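Local coordinates for protein N-acyl-D-glutamate deacylase (Bordetella bronchiseptica, PDB 3GIP) that catalyses the deacylation of N-acyl-D-glutamate, probably with the help of zinc, as a member of the amidohydrolase superfamily, at residues A141-H146 and A181-T186; A205-A209 and G239-A243; R213-I219 and C242-H248; A278-Y282 and I354-P358. All coordinates share one frame. Residues are numbered along the deposited sequence.

Contact 1 of 4, residues A141-H146 and A181-T186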
# COMPACT_ATOMS: atom_id res chain seq x y z
N ALA A 141 2.78 -8.78 -4.33
CA ALA A 141 2.14 -8.57 -5.62
C ALA A 141 2.79 -7.28 -6.10
O ALA A 141 3.08 -6.40 -5.28
CB ALA A 141 0.64 -8.38 -5.46
N ALA A 142 3.03 -7.15 -7.40
CA ALA A 142 3.70 -5.95 -7.89
C ALA A 142 3.07 -5.24 -9.07
O ALA A 142 2.59 -5.87 -10.02
CB ALA A 142 5.15 -6.28 -8.21
N LEU A 143 3.09 -3.91 -8.99
CA LEU A 143 2.59 -3.05 -10.05
C LEU A 143 3.84 -2.49 -10.72
O LEU A 143 4.89 -2.41 -10.08
CB LEU A 143 1.80 -1.87 -9.46
CG LEU A 143 0.50 -2.15 -8.71
CD1 LEU A 143 0.24 -1.03 -7.71
CD2 LEU A 143 -0.65 -2.26 -9.71
N VAL A 144 3.74 -2.15 -11.99
CA VAL A 144 4.88 -1.56 -12.69
C VAL A 144 4.63 -0.06 -12.70
O VAL A 144 3.52 0.39 -13.03
CB VAL A 144 5.02 -2.09 -14.13
CG1 VAL A 144 3.74 -1.88 -14.90
CG2 VAL A 144 6.17 -1.37 -14.84
N GLY A 145 5.64 0.72 -12.33
CA GLY A 145 5.48 2.16 -12.28
C GLY A 145 5.58 2.91 -13.60
O GLY A 145 6.48 2.66 -14.40
N HIS A 146 4.64 3.82 -13.81
CA HIS A 146 4.61 4.64 -15.02
C HIS A 146 5.89 5.48 -15.09
O HIS A 146 6.41 5.74 -16.17
CB HIS A 146 3.36 5.53 -15.00
CG HIS A 146 3.38 6.63 -16.02
ND1 HIS A 146 3.54 6.39 -17.37
CD2 HIS A 146 3.22 7.97 -15.89
CE1 HIS A 146 3.48 7.54 -18.03
NE2 HIS A 146 3.29 8.51 -17.15
N ALA A 181 2.77 -9.06 -13.17
CA ALA A 181 2.44 -7.80 -12.51
C ALA A 181 0.92 -7.66 -12.48
O ALA A 181 0.24 -8.08 -13.42
CB ALA A 181 3.06 -6.63 -13.25
N VAL A 182 0.39 -7.06 -11.42
CA VAL A 182 -1.05 -6.89 -11.29
C VAL A 182 -1.61 -5.65 -11.99
O VAL A 182 -2.83 -5.45 -12.01
CB VAL A 182 -1.47 -6.86 -9.80
CG1 VAL A 182 -1.24 -8.21 -9.17
CG2 VAL A 182 -0.69 -5.78 -9.04
N GLY A 183 -0.74 -4.83 -12.56
CA GLY A 183 -1.18 -3.64 -13.25
C GLY A 183 -0.07 -2.60 -13.24
O GLY A 183 1.09 -2.94 -13.02
N PHE A 184 -0.42 -1.35 -13.51
CA PHE A 184 0.56 -0.29 -13.49
C PHE A 184 0.06 0.84 -12.60
O PHE A 184 -1.15 0.99 -12.38
CB PHE A 184 0.85 0.21 -14.92
CG PHE A 184 -0.23 1.09 -15.50
CD1 PHE A 184 -0.06 2.47 -15.56
CD2 PHE A 184 -1.40 0.53 -16.00
CE1 PHE A 184 -1.04 3.29 -16.12
CE2 PHE A 184 -2.39 1.34 -16.57
CZ PHE A 184 -2.21 2.72 -16.63
N SER A 185 0.99 1.63 -12.07
CA SER A 185 0.61 2.74 -11.21
C SER A 185 1.12 4.04 -11.80
O SER A 185 2.10 4.05 -12.55
CB SER A 185 1.21 2.55 -9.82
OG SER A 185 2.62 2.70 -9.84
N THR A 186 0.44 5.13 -11.47
CA THR A 186 0.87 6.45 -11.93
C THR A 186 1.11 7.34 -10.72
O THR A 186 0.54 7.13 -9.64
CB THR A 186 -0.18 7.12 -12.84
OG1 THR A 186 -1.48 7.05 -12.24
CG2 THR A 186 -0.22 6.45 -14.20

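Contact 2 of 4, residues A205-A209 and G239-A243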
# COMPACT_ATOMS: atom_id res chain seq x y z
N ALA A 205 -3.52 2.11 -20.20
CA ALA A 205 -4.76 1.59 -19.63
C ALA A 205 -5.40 0.54 -20.53
O ALA A 205 -5.99 -0.43 -20.05
CB ALA A 205 -5.74 2.74 -19.36
N ARG A 206 -5.29 0.73 -21.85
CA ARG A 206 -5.87 -0.23 -22.79
C ARG A 206 -5.14 -1.56 -22.67
O ARG A 206 -5.75 -2.63 -22.74
CB ARG A 206 -5.76 0.28 -24.23
CG ARG A 206 -6.69 1.44 -24.57
CD ARG A 206 -6.87 1.57 -26.08
NE ARG A 206 -5.61 1.82 -26.78
CZ ARG A 206 -5.00 2.99 -26.82
NH1 ARG A 206 -5.52 4.04 -26.21
NH2 ARG A 206 -3.85 3.12 -27.48
N VAL A 207 -3.82 -1.50 -22.50
CA VAL A 207 -3.01 -2.70 -22.35
C VAL A 207 -3.41 -3.43 -21.07
O VAL A 207 -3.54 -4.66 -21.06
CB VAL A 207 -1.51 -2.35 -22.30
CG1 VAL A 207 -0.69 -3.60 -22.02
CG2 VAL A 207 -1.08 -1.71 -23.61
N ALA A 208 -3.60 -2.68 -19.99
CA ALA A 208 -3.98 -3.29 -18.72
C ALA A 208 -5.40 -3.84 -18.78
O ALA A 208 -5.66 -4.97 -18.37
CB ALA A 208 -3.86 -2.25 -17.60
N ALA A 209 -6.32 -3.04 -19.31
CA ALA A 209 -7.72 -3.43 -19.41
C ALA A 209 -7.91 -4.72 -20.21
O ALA A 209 -8.71 -5.58 -19.83
CB ALA A 209 -8.52 -2.31 -20.04
N GLY A 239 -13.28 5.47 -20.38
CA GLY A 239 -12.98 5.33 -21.80
C GLY A 239 -12.35 4.00 -22.18
O GLY A 239 -12.62 3.49 -23.27
N THR A 240 -11.53 3.44 -21.30
CA THR A 240 -10.86 2.17 -21.59
C THR A 240 -11.45 0.96 -20.89
O THR A 240 -11.20 -0.18 -21.29
CB THR A 240 -9.37 2.23 -21.20
OG1 THR A 240 -9.26 2.37 -19.78
CG2 THR A 240 -8.70 3.42 -21.87
N GLY A 241 -12.23 1.19 -19.84
CA GLY A 241 -12.82 0.09 -19.10
C GLY A 241 -11.82 -0.52 -18.13
O GLY A 241 -12.08 -1.57 -17.52
N CYS A 242 -10.68 0.13 -17.97
CA CYS A 242 -9.64 -0.37 -17.08
C CYS A 242 -9.99 -0.20 -15.60
O CYS A 242 -10.34 0.91 -15.16
CB CYS A 242 -8.32 0.36 -17.36
SG CYS A 242 -6.88 -0.36 -16.54
N ALA A 243 -9.92 -1.29 -14.84
CA ALA A 243 -10.20 -1.24 -13.41
C ALA A 243 -9.26 -0.18 -12.83
O ALA A 243 -8.08 -0.13 -13.17
CB ALA A 243 -9.94 -2.60 -12.78
O HOH W 1 -10.87 -4.68 -17.85

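Contact 3 of 4, residues R213-I219 and C242-H248. With ZN (zinc ion), chain F.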
# COMPACT_ATOMS: atom_id res chain seq x y z
N ARG A 213 -6.20 -6.11 -15.88
CA ARG A 213 -5.24 -5.67 -14.87
C ARG A 213 -5.60 -4.25 -14.43
O ARG A 213 -6.44 -3.60 -15.05
CB ARG A 213 -3.81 -5.73 -15.43
CG ARG A 213 -3.38 -7.14 -15.84
CD ARG A 213 -3.45 -8.13 -14.68
NE ARG A 213 -3.35 -9.52 -15.14
CZ ARG A 213 -2.22 -10.11 -15.52
NH1 ARG A 213 -1.07 -9.46 -15.49
NH2 ARG A 213 -2.25 -11.37 -15.96
N LEU A 214 -4.95 -3.77 -13.38
CA LEU A 214 -5.26 -2.46 -12.82
C LEU A 214 -4.43 -1.24 -13.18
O LEU A 214 -3.31 -1.34 -13.67
CB LEU A 214 -5.23 -2.55 -11.29
CG LEU A 214 -6.23 -3.38 -10.51
CD1 LEU A 214 -5.66 -3.68 -9.14
CD2 LEU A 214 -7.55 -2.63 -10.40
N HIS A 215 -5.04 -0.09 -12.93
CA HIS A 215 -4.38 1.19 -13.06
C HIS A 215 -4.61 1.77 -11.67
O HIS A 215 -5.75 2.08 -11.32
CB HIS A 215 -5.03 2.16 -14.05
CG HIS A 215 -4.50 3.56 -13.94
ND1 HIS A 215 -5.23 4.67 -14.30
CD2 HIS A 215 -3.31 4.02 -13.49
CE1 HIS A 215 -4.51 5.76 -14.07
NE2 HIS A 215 -3.34 5.39 -13.58
N THR A 216 -3.56 1.87 -10.86
CA THR A 216 -3.69 2.47 -9.54
C THR A 216 -3.07 3.85 -9.71
O THR A 216 -2.11 4.01 -10.47
CB THR A 216 -2.95 1.67 -8.45
OG1 THR A 216 -1.54 1.73 -8.68
CG2 THR A 216 -3.41 0.21 -8.46
N SER A 217 -3.59 4.85 -9.02
CA SER A 217 -3.06 6.18 -9.23
C SER A 217 -2.93 7.14 -8.06
O SER A 217 -3.85 7.31 -7.26
CB SER A 217 -3.88 6.89 -10.32
OG SER A 217 -3.43 8.21 -10.55
N HIS A 218 -1.75 7.75 -7.98
CA HIS A 218 -1.50 8.80 -7.01
C HIS A 218 -1.84 9.91 -8.00
O HIS A 218 -1.06 10.21 -8.92
CB HIS A 218 -0.02 8.85 -6.61
CG HIS A 218 0.34 10.06 -5.80
ND1 HIS A 218 1.15 9.99 -4.68
CD2 HIS A 218 0.01 11.36 -5.95
CE1 HIS A 218 1.31 11.21 -4.19
NE2 HIS A 218 0.63 12.06 -4.94
N ILE A 219 -3.03 10.48 -7.86
CA ILE A 219 -3.52 11.49 -8.79
C ILE A 219 -2.70 12.78 -8.92
O ILE A 219 -1.83 13.08 -8.10
CB ILE A 219 -5.01 11.78 -8.52
CG1 ILE A 219 -5.21 12.41 -7.14
CG2 ILE A 219 -5.80 10.47 -8.59
CD1 ILE A 219 -6.67 12.65 -6.80
N CYS A 242 -10.68 0.13 -17.97
CA CYS A 242 -9.64 -0.37 -17.08
C CYS A 242 -9.99 -0.20 -15.60
O CYS A 242 -10.34 0.91 -15.16
CB CYS A 242 -8.32 0.36 -17.36
SG CYS A 242 -6.88 -0.36 -16.54
N ALA A 243 -9.92 -1.29 -14.84
CA ALA A 243 -10.20 -1.24 -13.41
C ALA A 243 -9.26 -0.18 -12.83
O ALA A 243 -8.08 -0.13 -13.17
CB ALA A 243 -9.94 -2.60 -12.78
N THR A 244 -9.79 0.66 -11.94
CA THR A 244 -9.02 1.76 -11.38
C THR A 244 -9.04 1.83 -9.86
O THR A 244 -10.04 1.52 -9.23
CB THR A 244 -9.56 3.10 -11.93
OG1 THR A 244 -9.52 3.08 -13.36
CG2 THR A 244 -8.77 4.28 -11.41
N VAL A 245 -7.91 2.25 -9.29
CA VAL A 245 -7.80 2.42 -7.84
C VAL A 245 -7.23 3.81 -7.57
O VAL A 245 -6.19 4.17 -8.12
CB VAL A 245 -6.86 1.38 -7.20
CG1 VAL A 245 -6.67 1.69 -5.72
CG2 VAL A 245 -7.43 -0.02 -7.35
N VAL A 246 -7.92 4.59 -6.75
CA VAL A 246 -7.45 5.92 -6.40
C VAL A 246 -6.66 5.75 -5.10
O VAL A 246 -7.23 5.50 -4.04
CB VAL A 246 -8.61 6.91 -6.15
CG1 VAL A 246 -8.05 8.28 -5.78
CG2 VAL A 246 -9.49 7.00 -7.39
N SER A 247 -5.34 5.87 -5.21
CA SER A 247 -4.44 5.71 -4.06
C SER A 247 -4.57 6.78 -3.00
O SER A 247 -4.83 7.95 -3.30
CB SER A 247 -2.99 5.66 -4.55
OG SER A 247 -2.78 4.57 -5.42
N HIS A 248 -4.36 6.37 -1.75
CA HIS A 248 -4.40 7.25 -0.58
C HIS A 248 -5.24 8.49 -0.82
O HIS A 248 -4.75 9.62 -0.78
CB HIS A 248 -2.97 7.63 -0.16
CG HIS A 248 -2.06 8.03 -1.28
ND1 HIS A 248 -2.37 9.01 -2.20
CD2 HIS A 248 -0.80 7.63 -1.59
CE1 HIS A 248 -1.36 9.20 -3.01
NE2 HIS A 248 -0.38 8.38 -2.67
ZN ZN F . 1.51 8.35 -3.59
O HOH W 2 -9.05 -3.74 -15.98
O HOH W 3 -8.02 4.83 -14.79
O HOH W 4 -0.46 3.57 -6.76
O HOH W 5 -4.11 9.82 -5.19

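Contact 4 of 4, residues A278-Y282 and I354-P358. With FMT (formic acid), chain D.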
# COMPACT_ATOMS: atom_id res chain seq x y z
N ALA A 278 -12.03 1.52 -7.10
CA ALA A 278 -11.85 1.35 -5.66
C ALA A 278 -10.87 2.41 -5.20
O ALA A 278 -10.39 3.21 -6.00
CB ALA A 278 -11.33 -0.05 -5.34
N LEU A 279 -10.59 2.44 -3.90
CA LEU A 279 -9.66 3.41 -3.36
C LEU A 279 -9.09 2.89 -2.05
O LEU A 279 -9.48 1.82 -1.58
CB LEU A 279 -10.37 4.75 -3.10
CG LEU A 279 -11.53 4.74 -2.09
CD1 LEU A 279 -11.69 6.14 -1.51
CD2 LEU A 279 -12.82 4.29 -2.74
N ASP A 280 -8.16 3.63 -1.48
CA ASP A 280 -7.59 3.24 -0.21
C ASP A 280 -7.10 4.46 0.56
O ASP A 280 -6.89 5.53 -0.01
CB ASP A 280 -6.45 2.21 -0.40
CG ASP A 280 -5.37 2.68 -1.36
OD1 ASP A 280 -4.56 3.57 -0.99
OD2 ASP A 280 -5.32 2.16 -2.50
N ILE A 281 -6.97 4.29 1.87
CA ILE A 281 -6.49 5.35 2.74
C ILE A 281 -5.65 4.76 3.86
O ILE A 281 -5.64 3.55 4.09
CB ILE A 281 -7.66 6.13 3.44
CG1 ILE A 281 -8.50 5.18 4.31
CG2 ILE A 281 -8.53 6.82 2.42
CD1 ILE A 281 -8.02 5.02 5.76
N TYR A 282 -4.91 5.64 4.54
CA TYR A 282 -4.17 5.26 5.73
C TYR A 282 -4.89 6.14 6.75
O TYR A 282 -5.33 7.25 6.43
CB TYR A 282 -2.66 5.58 5.63
CG TYR A 282 -2.29 6.90 5.01
CD1 TYR A 282 -2.39 8.09 5.74
CD2 TYR A 282 -1.82 6.96 3.70
CE1 TYR A 282 -2.03 9.30 5.17
CE2 TYR A 282 -1.47 8.17 3.12
CZ TYR A 282 -1.57 9.34 3.87
OH TYR A 282 -1.22 10.54 3.30
N ILE A 354 -14.02 9.00 4.19
CA ILE A 354 -13.52 8.37 2.98
C ILE A 354 -13.37 6.87 3.24
O ILE A 354 -13.74 6.05 2.39
CB ILE A 354 -12.16 8.97 2.56
CG1 ILE A 354 -12.37 10.43 2.14
CG2 ILE A 354 -11.56 8.17 1.40
CD1 ILE A 354 -11.09 11.18 1.88
N PHE A 355 -12.85 6.51 4.41
CA PHE A 355 -12.68 5.11 4.74
C PHE A 355 -14.02 4.38 4.75
O PHE A 355 -14.10 3.20 4.41
CB PHE A 355 -12.02 4.95 6.12
CG PHE A 355 -11.91 3.51 6.56
CD1 PHE A 355 -11.25 2.58 5.77
CD2 PHE A 355 -12.50 3.09 7.75
CE1 PHE A 355 -11.19 1.24 6.15
CE2 PHE A 355 -12.44 1.75 8.14
CZ PHE A 355 -11.78 0.83 7.33
N GLN A 356 -15.08 5.08 5.13
CA GLN A 356 -16.40 4.47 5.17
C GLN A 356 -16.95 4.13 3.79
O GLN A 356 -17.89 3.34 3.67
CB GLN A 356 -17.39 5.37 5.91
CG GLN A 356 -17.14 5.41 7.40
CD GLN A 356 -18.13 6.29 8.13
OE1 GLN A 356 -18.26 7.48 7.83
NE2 GLN A 356 -18.84 5.71 9.09
N HIS A 357 -16.38 4.71 2.74
CA HIS A 357 -16.87 4.42 1.40
C HIS A 357 -16.77 2.91 1.18
O HIS A 357 -15.76 2.29 1.51
CB HIS A 357 -16.05 5.16 0.34
CG HIS A 357 -16.59 5.00 -1.05
ND1 HIS A 357 -16.41 3.84 -1.78
CD2 HIS A 357 -17.36 5.81 -1.81
CE1 HIS A 357 -17.05 3.95 -2.93
NE2 HIS A 357 -17.63 5.14 -2.97
N PRO A 358 -17.82 2.29 0.60
CA PRO A 358 -17.87 0.85 0.35
C PRO A 358 -16.68 0.23 -0.39
O PRO A 358 -16.40 -0.96 -0.22
CB PRO A 358 -19.17 0.68 -0.43
CG PRO A 358 -20.04 1.77 0.12
CD PRO A 358 -19.07 2.94 0.17
C FMT D . 0.94 10.49 0.73
O1 FMT D . 1.68 10.37 1.67
O2 FMT D . -0.38 10.34 0.90

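Contact 1 of 4, residues A141-H146 and A181-T186
This is a parallel pairing of neighbouring strands in the buried beta-barrel of an amidohydrolase TIM barrel: strand 139-145 lies beside strand 183-187, and the chain between them passes through helices 146-153 and 163-179 on its way from one to the other. Even-numbered residues of 141-146 supply four hydrogen bonds, Val144 reaching both Gly183 and Ser185. Val182 N donates to Ala142 O (2.9 Å), Val144 N to Gly183 O (3.0 Å), Ser185 N to Val144 O (3.0 Å) and His146 N to Ser185 O (2.8 Å). The two short segments cross at -54°, a strong twist. Gly183, at phi/psi 154/-163, has a backbone in which a CB would jam against the preceding carbonyl. On one face of the sheet Val144 CG1 meets Phe184 CB at 3.6 Å, and Leu173 of helix 163-179 packs on both residues. The other face carries Leu143 and Ser185, with Leu143 CD2 lying 3.6 Å from Val182 CG2. Ser185 OG is hydrogen-bonded to Gly93 O and Gly96 N, in the loop that holds the zinc ligand Cys95. The chemistry thus divides: main-chain polar groups pair between the two segments, the Val144 face is greasy toward the helices, and Ser185 ties its strand to the metal-binding loop.

Contact 2 of 4, residues A205-A209 and G239-A243
No direct hydrogen bond crosses between these two segments; small side chains do the packing, and the backbones come close enough for Ala209 CA to lie 4.3 Å from Cys242 CA. In TIM-barrel terms, helix 198-210 of the outer layer meets the C-terminal end of the next helix, 226-240, and the turn leading into strand 243-246. Ala205, Ala208 and Ala209 present one methyl face to Cys242: its SG is 3.7 Å from Ala208 CB, and its CB is 3.8 Å from Ala209 CB and 4.0 Å from Ala205 CB. Thr240 fills in alongside, its CG2 lying 3.9 Å from Arg206 CG at the exposed margin. The chain leaves the helix at Gly241, with a positive phi of 80°, and an ST turn secures the bend: Cys242 N donates to Thr240 OG1 (3.2 Å), while that hydroxyl is also hydrogen-bonded to Ile236 O one turn back. At the solvent side a water donates to Ala209 O at 3.1 Å and, weakly, to Gly241 O at 3.4 Å.

Contact 3 of 4, residues R213-I219 and C242-H248
Backbone hydrogen bonds come first: strand 214-218 runs parallel to strand 243-246, the short segments 21° apart, joined by His215 N to Ala243 O (3.0 Å), Val245 N to His215 O (3.0 Å), Ser217 N to Val245 O (2.8 Å) and Ser247 N to Ser217 O (2.9 Å). Waters bridge the segments too. One receives from Ala243 N and donates to Arg213 O, both at 2.8 Å; another links side chains, 2.9 Å from both Thr216 OG1 and Ser247 OG. Apolar packing is closest near the start of the strands, where Leu214 CD2 is 3.4 Å from Ala243 CB; farther along, Ile219 CG2 lies 4.2 Å from Val246 CG1. Metal coordination takes over at the C-terminal ends, the usual site of TIM-barrel catalysis: zinc is bound by His218 ND1 at 2.0 Å and His248 NE2 at 2.1 Å, with Cys95 as a further protein ligand. The shared ion brings the imidazoles into an offset edge-to-face pair, the edge of His248 toward the face of His218, centroids 4.4 Å apart. The whole is a beta-alpha-beta unit whose connecting helix 226-240 packs on Ser217 and Ile219, while Cys242 touches helix 198-210 and strand 183-187 flanks strand 214-218 on its other side.

Contact 4 of 4, residues A278-Y282 and I354-P358
Ile354 leads, in the last turn of helix 348-356, with its CB directed at the strand. Its CG2 methyl touches two residues: Leu279 CD1 at 3.6 Å and Ile281 CG2 at 3.5 Å. Leu279 and Ile281 are two apart on strand 277-281 and both point to the helix, whereas Asp280 between them points away, to the zinc-site side. One residue further, Tyr282 OH donates to formate O2 at 2.6 Å, the formate probably coming from the crystallisation liquor. Phe355 comes next, set sideways, with its CB 4.0 Å from Ile281 CG1; its side chain touches Val384 and Tyr388 of helix 376-391. This is the helix-on-barrel packing of the TIM-barrel fold: helix 348-356 leads into strand 360-362, which is the parallel neighbour of strand 277-281, so the helix lies against the outer surface of the strand pair. No hydrogen bond links the two segments, and the contact is largely apolar. After Gln356, His357 N donates to Ile354 O at 3.0 Å. The His357 side chain then turns back toward the strand, placing ND1 3.7 Å from Leu279 CD2. Its polar atoms are engaged elsewhere, ND1 with Cys359 N and NE2 with Asp268 OD1 of helix 260-272.

Contacts 1, 3 and 4 follow one another around the barrel wall. Contacts 1 and 3 have centres 9 Å apart and meet where strands 183-187 and 214-218 pair, Phe184 N lying 2.9 Å from Leu214 O and Thr186 OG1 2.8 Å from His215 NE2. Contact 4 continues from contact 3, their centres 13 Å apart, with Thr244 O 2.9 Å from Ala278 N and Asp280 OD1 2.9 Å from the backbone N of the zinc ligand His248. Contact 2 lies on the outside, sharing Cys242 and Ala243 with contact 3 and receiving Phe184 of contact 1 against Ala205 and Ala208. Zinc sits within contact 3, about 9 Å from the Ser185 side chain and about 12 Å from that of Ile281.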